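Local coordinates for probable sulfate-binding lipoprotein SubI (Mycobacterium tuberculosis, PDB 6DDN), which probably binds sulfate outside the cell membrane as the solute-binding component of a transport system, at residues 281-284 against 285-288. Sequence-based numbering, arbitrary orientation.
Sequences RNFQ and YTVQ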
ATOM      1  N   ARG A 281       7.286  14.257  -9.079  1.00 54.15           N
ATOM      2  CA  ARG A 281       7.703  13.472  -7.923  1.00 53.86           C
ATOM      3  C   ARG A 281       8.042  14.372  -6.741  1.00 55.79           C
ATOM      4  O   ARG A 281       7.615  14.114  -5.608  1.00 53.62           O
ATOM      5  CB  ARG A 281       8.900  12.592  -8.282  1.00 53.08           C
ATOM      6  CG  ARG A 281       9.424  11.787  -7.105  1.00 53.38           C
ATOM      7  CD  ARG A 281      10.902  11.492  -7.245  1.00 60.10           C
ATOM      8  NE  ARG A 281      11.712  12.696  -7.088  1.00 68.47           N
ATOM      9  CZ  ARG A 281      12.959  12.820  -7.534  1.00 71.76           C
ATOM     10  NH1 ARG A 281      13.540  11.810  -8.167  1.00 66.87           N
ATOM     11  NH2 ARG A 281      13.624  13.954  -7.350  1.00 74.48           N
ATOM     12  N   ASN A 282       8.816  15.433  -6.987  1.00 54.38           N
ATOM     13  CA  ASN A 282       9.203  16.335  -5.908  1.00 53.88           C
ATOM     14  C   ASN A 282       8.002  17.076  -5.337  1.00 54.23           C
ATOM     15  O   ASN A 282       7.985  17.399  -4.144  1.00 52.78           O
ATOM     16  CB  ASN A 282      10.254  17.326  -6.408  1.00 56.48           C
ATOM     17  CG  ASN A 282      11.567  16.650  -6.770  1.00 60.25           C
ATOM     18  OD1 ASN A 282      11.794  15.486  -6.436  1.00 59.50           O
ATOM     19  ND2 ASN A 282      12.440  17.380  -7.456  1.00 62.90           N
ATOM     20  N   PHE A 283       6.989  17.343  -6.164  1.00 55.57           N
ATOM     21  CA  PHE A 283       5.790  18.014  -5.675  1.00 56.86           C
ATOM     22  C   PHE A 283       5.111  17.216  -4.569  1.00 57.11           C
ATOM     23  O   PHE A 283       4.444  17.799  -3.708  1.00 54.11           O
ATOM     24  CB  PHE A 283       4.817  18.255  -6.831  1.00 52.31           C
ATOM     25  CG  PHE A 283       3.553  18.960  -6.425  1.00 45.60           C
ATOM     26  CD1 PHE A 283       3.541  20.331  -6.226  1.00 45.73           C
ATOM     27  CD2 PHE A 283       2.376  18.251  -6.248  1.00 42.66           C
ATOM     28  CE1 PHE A 283       2.379  20.982  -5.855  1.00 46.37           C
ATOM     29  CE2 PHE A 283       1.213  18.895  -5.877  1.00 43.33           C
ATOM     30  CZ  PHE A 283       1.214  20.262  -5.680  1.00 45.20           C
ATOM     31  N   GLN A 284       5.276  15.889  -4.571  1.00 53.29           N
ATOM     32  CA  GLN A 284       4.616  15.054  -3.572  1.00 48.65           C
ATOM     33  C   GLN A 284       5.121  15.344  -2.167  1.00 53.28           C
ATOM     34  O   GLN A 284       4.356  15.243  -1.199  1.00 53.95           O
ATOM     35  CB  GLN A 284       4.818  13.576  -3.907  1.00 44.96           C
ATOM     36  CG  GLN A 284       4.339  13.185  -5.290  1.00 47.94           C
ATOM     37  CD  GLN A 284       2.956  13.716  -5.588  1.00 52.70           C
ATOM     38  OE1 GLN A 284       2.061  13.656  -4.743  1.00 55.55           O
ATOM     39  NE2 GLN A 284       2.773  14.251  -6.789  1.00 54.78           N
ATOM     40  N   TYR A 285       6.395  15.701  -2.032  1.00 55.32           N
ATOM     41  CA  TYR A 285       6.982  15.960  -0.725  1.00 54.11           C
ATOM     42  C   TYR A 285       6.748  17.385  -0.241  1.00 55.80           C
ATOM     43  O   TYR A 285       7.198  17.728   0.858  1.00 60.57           O
ATOM     44  CB  TYR A 285       8.482  15.651  -0.761  1.00 54.39           C
ATOM     45  CG  TYR A 285       8.768  14.192  -1.035  1.00 55.60           C
ATOM     46  CD1 TYR A 285       8.794  13.265  -0.002  1.00 56.49           C
ATOM     47  CD2 TYR A 285       8.989  13.738  -2.329  1.00 57.97           C
ATOM     48  CE1 TYR A 285       9.042  11.927  -0.248  1.00 58.32           C
ATOM     49  CE2 TYR A 285       9.240  12.400  -2.585  1.00 59.02           C
ATOM     50  CZ  TYR A 285       9.266  11.499  -1.540  1.00 58.10           C
ATOM     51  OH  TYR A 285       9.515  10.168  -1.787  1.00 55.95           O
ATOM     52  N   THR A 286       6.062  18.214  -1.022  1.00 55.05           N
ATOM     53  CA  THR A 286       5.719  19.550  -0.564  1.00 52.92           C
ATOM     54  C   THR A 286       4.738  19.471   0.601  1.00 49.16           C
ATOM     55  O   THR A 286       4.080  18.453   0.832  1.00 46.58           O
ATOM     56  CB  THR A 286       5.108  20.375  -1.695  1.00 50.34           C
ATOM     57  OG1 THR A 286       3.891  19.757  -2.131  1.00 46.81           O
ATOM     58  CG2 THR A 286       6.072  20.480  -2.866  1.00 50.41           C
ATOM     59  N   VAL A 287       4.647  20.575   1.344  1.00 50.04           N
ATOM     60  CA  VAL A 287       3.736  20.621   2.483  1.00 51.96           C
ATOM     61  C   VAL A 287       2.300  20.408   2.022  1.00 54.04           C
ATOM     62  O   VAL A 287       1.540  19.646   2.632  1.00 52.68           O
ATOM     63  CB  VAL A 287       3.905  21.951   3.241  1.00 54.52           C
ATOM     64  CG1 VAL A 287       2.683  22.239   4.102  1.00 53.12           C
ATOM     65  CG2 VAL A 287       5.175  21.925   4.083  1.00 55.82           C
ATOM     66  N   GLN A 288       1.916  21.057   0.919  1.00 56.64           N
ATOM     67  CA  GLN A 288       0.544  20.952   0.429  1.00 56.32           C
ATOM     68  C   GLN A 288       0.207  19.522   0.032  1.00 52.89           C
ATOM     69  O   GLN A 288      -0.817  18.973   0.454  1.00 52.17           O
ATOM     70  CB  GLN A 288       0.334  21.899  -0.751  1.00 59.52           C
ATOM     71  CG  GLN A 288      -1.097  21.933  -1.261  1.00 62.14           C
ATOM     72  CD  GLN A 288      -1.213  22.551  -2.641  1.00 63.75           C
ATOM     73  OE1 GLN A 288      -0.211  22.762  -3.328  1.00 63.76           O
ATOM     74  NE2 GLN A 288      -2.441  22.840  -3.057  1.00 62.56           N
TER
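F283 O takes two bonds from T286: OG1 lies 2.6 Å from it, in the carbonyl plane, and the backbone N of T286 meets it at 3.2 Å from well above that plane. The double grip marks a tight turn between two consecutive helices, 274-284 and 287-295, with T286 as the N-cap of the second, in what is probably the periplasmic-binding-protein fold of this family. Threonine suits the place because its hydroxyl serves both helices. With OG1 set between the backbone N and carbonyl carbon (chi1 62°), it reaches back to F283 O and also caps the backbone N of A289. A further turn bond runs from Y285 N to N282 O, 3.1 Å long.

F283, a large apolar side chain, fills the buried side of the joint. CG is anti to its backbone N (chi1 -179°), which brings one ring face beneath OG1 of T286, offset toward the rim, while the rest packs on F73 and A72 of helix 63-74. Q284 is buried too: its NE2 gives a hydrogen bond to F280 O, and its OE1 takes one from W293 NE1, linking it to helix 287-295. The Y285 ring lies against the backbone of 281-284, with CD2 3.6 Å from R281 O. Within 281-284, R281 holds N282 OD1 side-on with two nitrogens in the guanidinium plane, NE at 2.9 Å and NH2 at 2.6 Å, the latter on an OD1 lone pair.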